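Local coordinates for protein tRNA (adenine-N(1)-)-methyltransferase (Thermus thermophilus, PDB 2PWY) that catalyses the S-adenosyl-L-methionine-dependent methylation of N1 of adenosine 58 in tRNA and is required for cell growth at extreme temperatures, at residues R192-Y197 and V250-W255. Sequence-based numbering, arbitrary orientation.
Sequences RFLVAY and VALRRW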
ATOM      1  N   ARG A 192      -5.598   2.903  29.741  1.00 10.47           N
ATOM      2  CA  ARG A 192      -4.732   3.716  28.886  1.00  9.63           C
ATOM      3  C   ARG A 192      -3.759   2.827  28.099  1.00  9.52           C
ATOM      4  O   ARG A 192      -3.803   1.603  28.227  1.00  9.30           O
ATOM      5  CB  ARG A 192      -4.041   4.820  29.691  1.00  9.90           C
ATOM      6  CG  ARG A 192      -5.051   5.771  30.361  1.00  9.53           C
ATOM      7  CD  ARG A 192      -5.829   6.589  29.314  1.00 10.71           C
ATOM      8  NE  ARG A 192      -4.940   7.501  28.588  1.00 11.00           N
ATOM      9  CZ  ARG A 192      -5.273   8.219  27.517  1.00 11.52           C
ATOM     10  NH1 ARG A 192      -6.491   8.149  26.995  1.00 11.62           N
ATOM     11  NH2 ARG A 192      -4.365   9.017  26.962  1.00 10.47           N
ATOM     12  N   PHE A 193      -2.922   3.428  27.250  1.00  9.11           N
ATOM     13  CA  PHE A 193      -2.228   2.638  26.226  1.00  9.66           C
ATOM     14  C   PHE A 193      -0.722   2.615  26.351  1.00  9.04           C
ATOM     15  O   PHE A 193      -0.114   3.590  26.786  1.00  8.73           O
ATOM     16  CB  PHE A 193      -2.591   3.131  24.819  1.00 10.01           C
ATOM     17  CG  PHE A 193      -4.046   3.006  24.508  1.00 11.61           C
ATOM     18  CD1 PHE A 193      -4.553   1.829  23.960  1.00 14.26           C
ATOM     19  CD2 PHE A 193      -4.920   4.048  24.814  1.00 12.61           C
ATOM     20  CE1 PHE A 193      -5.911   1.711  23.690  1.00 14.39           C
ATOM     21  CE2 PHE A 193      -6.264   3.940  24.554  1.00 14.60           C
ATOM     22  CZ  PHE A 193      -6.764   2.762  23.989  1.00 13.90           C
ATOM     23  N   LEU A 194      -0.153   1.470  25.978  1.00  8.61           N
ATOM     24  CA  LEU A 194       1.273   1.343  25.658  1.00  8.68           C
ATOM     25  C   LEU A 194       1.353   1.159  24.150  1.00  8.40           C
ATOM     26  O   LEU A 194       0.577   0.386  23.577  1.00  8.59           O
ATOM     27  CB  LEU A 194       1.893   0.131  26.366  1.00  8.75           C
ATOM     28  CG  LEU A 194       3.375  -0.219  26.095  1.00  9.49           C
ATOM     29  CD1 LEU A 194       3.974  -0.955  27.297  1.00 11.36           C
ATOM     30  CD2 LEU A 194       3.597  -1.067  24.800  1.00 10.48           C
ATOM     31  N   VAL A 195       2.271   1.878  23.502  1.00  8.00           N
ATOM     32  CA  VAL A 195       2.476   1.712  22.058  1.00  8.44           C
ATOM     33  C   VAL A 195       3.957   1.507  21.798  1.00  8.38           C
ATOM     34  O   VAL A 195       4.788   2.339  22.207  1.00  8.09           O
ATOM     35  CB  VAL A 195       1.956   2.912  21.218  1.00  8.00           C
ATOM     36  CG1 VAL A 195       2.207   2.626  19.724  1.00  7.63           C
ATOM     37  CG2 VAL A 195       0.456   3.157  21.477  1.00  9.97           C
ATOM     38  N   ALA A 196       4.278   0.383  21.156  1.00  8.73           N
ATOM     39  CA  ALA A 196       5.657   0.014  20.836  1.00  9.02           C
ATOM     40  C   ALA A 196       5.918   0.048  19.339  1.00  9.71           C
ATOM     41  O   ALA A 196       5.075  -0.356  18.539  1.00  9.50           O
ATOM     42  CB  ALA A 196       5.998  -1.366  21.374  1.00  9.45           C
ATOM     43  N   TYR A 197       7.121   0.505  18.996  1.00  9.80           N
ATOM     44  CA  TYR A 197       7.607   0.619  17.619  1.00  9.69           C
ATOM     45  C   TYR A 197       8.615  -0.510  17.392  1.00  9.73           C
ATOM     46  O   TYR A 197       9.593  -0.627  18.124  1.00  9.20           O
ATOM     47  CB  TYR A 197       8.252   1.999  17.509  1.00 10.93           C
ATOM     48  CG  TYR A 197       8.936   2.423  16.226  1.00 11.61           C
ATOM     49  CD1 TYR A 197       8.227   3.093  15.221  1.00 13.30           C
ATOM     50  CD2 TYR A 197      10.313   2.272  16.068  1.00 12.98           C
ATOM     51  CE1 TYR A 197       8.878   3.556  14.063  1.00 12.07           C
ATOM     52  CE2 TYR A 197      10.971   2.730  14.909  1.00 13.34           C
ATOM     53  CZ  TYR A 197      10.250   3.374  13.928  1.00 12.62           C
ATOM     54  OH  TYR A 197      10.892   3.837  12.800  1.00 14.90           O
ATOM     55  N   VAL A 250       2.556  -1.413  17.754  1.00  8.39           N
ATOM     56  CA  VAL A 250       1.774  -2.356  18.549  1.00  8.21           C
ATOM     57  C   VAL A 250       1.172  -1.598  19.740  1.00  8.71           C
ATOM     58  O   VAL A 250       1.918  -1.040  20.558  1.00  9.07           O
ATOM     59  CB  VAL A 250       2.652  -3.523  19.073  1.00  8.34           C
ATOM     60  CG1 VAL A 250       1.805  -4.472  19.908  1.00  9.14           C
ATOM     61  CG2 VAL A 250       3.332  -4.280  17.909  1.00  8.11           C
ATOM     62  N   ALA A 251      -0.161  -1.571  19.819  1.00  8.28           N
ATOM     63  CA  ALA A 251      -0.867  -0.864  20.889  1.00  8.19           C
ATOM     64  C   ALA A 251      -1.489  -1.877  21.842  1.00  8.14           C
ATOM     65  O   ALA A 251      -2.204  -2.792  21.419  1.00  9.24           O
ATOM     66  CB  ALA A 251      -1.962   0.062  20.327  1.00  7.74           C
ATOM     67  N   LEU A 252      -1.213  -1.702  23.128  1.00  8.21           N
ATOM     68  CA  LEU A 252      -1.802  -2.525  24.184  1.00  8.89           C
ATOM     69  C   LEU A 252      -2.614  -1.627  25.091  1.00  9.56           C
ATOM     70  O   LEU A 252      -2.195  -0.496  25.358  1.00 10.39           O
ATOM     71  CB  LEU A 252      -0.689  -3.187  25.021  1.00  9.67           C
ATOM     72  CG  LEU A 252       0.412  -3.953  24.269  1.00  9.55           C
ATOM     73  CD1 LEU A 252       1.498  -4.392  25.260  1.00 12.21           C
ATOM     74  CD2 LEU A 252      -0.171  -5.138  23.566  1.00 11.42           C
ATOM     75  N   ARG A 253      -3.756  -2.119  25.580  1.00  9.02           N
ATOM     76  CA  ARG A 253      -4.528  -1.364  26.569  1.00 10.06           C
ATOM     77  C   ARG A 253      -4.355  -1.993  27.938  1.00 10.40           C
ATOM     78  O   ARG A 253      -4.503  -3.213  28.080  1.00 10.67           O
ATOM     79  CB  ARG A 253      -6.011  -1.317  26.198  1.00 10.50           C
ATOM     80  CG  ARG A 253      -6.826  -0.321  27.015  1.00 12.76           C
ATOM     81  CD  ARG A 253      -8.320  -0.544  26.833  1.00 15.90           C
ATOM     82  NE  ARG A 253      -8.863  -0.145  25.531  1.00 19.59           N
ATOM     83  CZ  ARG A 253      -9.400   1.043  25.254  1.00 19.71           C
ATOM     84  NH1 ARG A 253      -9.419   2.011  26.155  1.00 19.14           N
ATOM     85  NH2 ARG A 253      -9.887   1.271  24.040  1.00 20.20           N
ATOM     86  N   ARG A 254      -4.047  -1.157  28.932  1.00 10.28           N
ATOM     87  CA  ARG A 254      -3.883  -1.573  30.330  1.00 10.89           C
ATOM     88  C   ARG A 254      -5.212  -2.068  30.887  1.00 10.90           C
ATOM     89  O   ARG A 254      -6.238  -1.401  30.744  1.00 10.08           O
ATOM     90  CB  ARG A 254      -3.373  -0.386  31.167  1.00 10.72           C
ATOM     91  CG  ARG A 254      -3.141  -0.648  32.678  1.00 11.88           C
ATOM     92  CD  ARG A 254      -2.108  -1.743  32.891  1.00 13.52           C
ATOM     93  NE  ARG A 254      -1.659  -1.939  34.282  1.00 14.08           N
ATOM     94  CZ  ARG A 254      -2.344  -2.560  35.249  1.00 14.68           C
ATOM     95  NH1 ARG A 254      -3.578  -3.000  35.053  1.00 12.27           N
ATOM     96  NH2 ARG A 254      -1.792  -2.727  36.447  1.00 14.05           N
ATOM     97  N   TRP A 255      -5.185  -3.238  31.514  1.00 11.44           N
ATOM     98  CA  TRP A 255      -6.364  -3.803  32.169  1.00 12.06           C
ATOM     99  C   TRP A 255      -6.950  -2.869  33.212  1.00 12.89           C
ATOM    100  O   TRP A 255      -6.219  -2.083  33.826  1.00 12.80           O
ATOM    101  CB  TRP A 255      -5.977  -5.105  32.864  1.00 11.93           C
ATOM    102  CG  TRP A 255      -5.891  -6.302  31.971  1.00 12.27           C
ATOM    103  CD1 TRP A 255      -5.964  -6.335  30.596  1.00 12.84           C
ATOM    104  CD2 TRP A 255      -5.676  -7.653  32.392  1.00 11.91           C
ATOM    105  NE1 TRP A 255      -5.822  -7.629  30.150  1.00 12.07           N
ATOM    106  CE2 TRP A 255      -5.640  -8.452  31.231  1.00 13.01           C
ATOM    107  CE3 TRP A 255      -5.504  -8.264  33.643  1.00 13.54           C
ATOM    108  CZ2 TRP A 255      -5.454  -9.841  31.287  1.00 13.85           C
ATOM    109  CZ3 TRP A 255      -5.312  -9.643  33.692  1.00 12.92           C
ATOM    110  CH2 TRP A 255      -5.290 -10.409  32.523  1.00 12.97           C
TER
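One face of the Arg253 guanidinium carries the tip of the Phe193 ring: Phe193 CZ sits over the centre of the group, 3.4 Å from Arg253 CZ, and the planes are 58° apart, a tilted approach, not a flat stack. The ring's other near neighbour is Leu252 O, 3.6 Å from Phe193 CD1 and also oblique to the ring. The Arg253 chain starts with CG anti to the backbone N and bends at chi3 (-72°), running beside the ring. Its NH2 forms a salt bridge with Glu68 of a second subunit, and Thr65 of that neighbouring subunit packs on Phe193; an alanine here removes the guanidinium and with it this bridge, and would probably loosen the packing at the Phe193 tip and weaken the subunit contact. The strands are antiparallel neighbours in the mixed sheet of the class I methyltransferase fold, 192-198 lying between the parallel strand 167-173 and 248-254. Five backbone hydrogen bonds, straight to within about 20°, join them, among them the reciprocal pair Leu194 N to Leu252 O (2.9 Å) and Leu252 N to Leu194 O (2.8 Å). On the face shared by Phe193 and Arg253, Val195 CG2 meets Ala251 CB at 4.1 Å. On the opposite face, Leu194 and Leu252 run side by side, CD2 to CD1 4.0 Å, flanked by Val170 and Leu218. The side chain of Ala196 lies about 7 Å from that of Asp173, an S-adenosyl-L-methionine-binding residue ending strand 167-173.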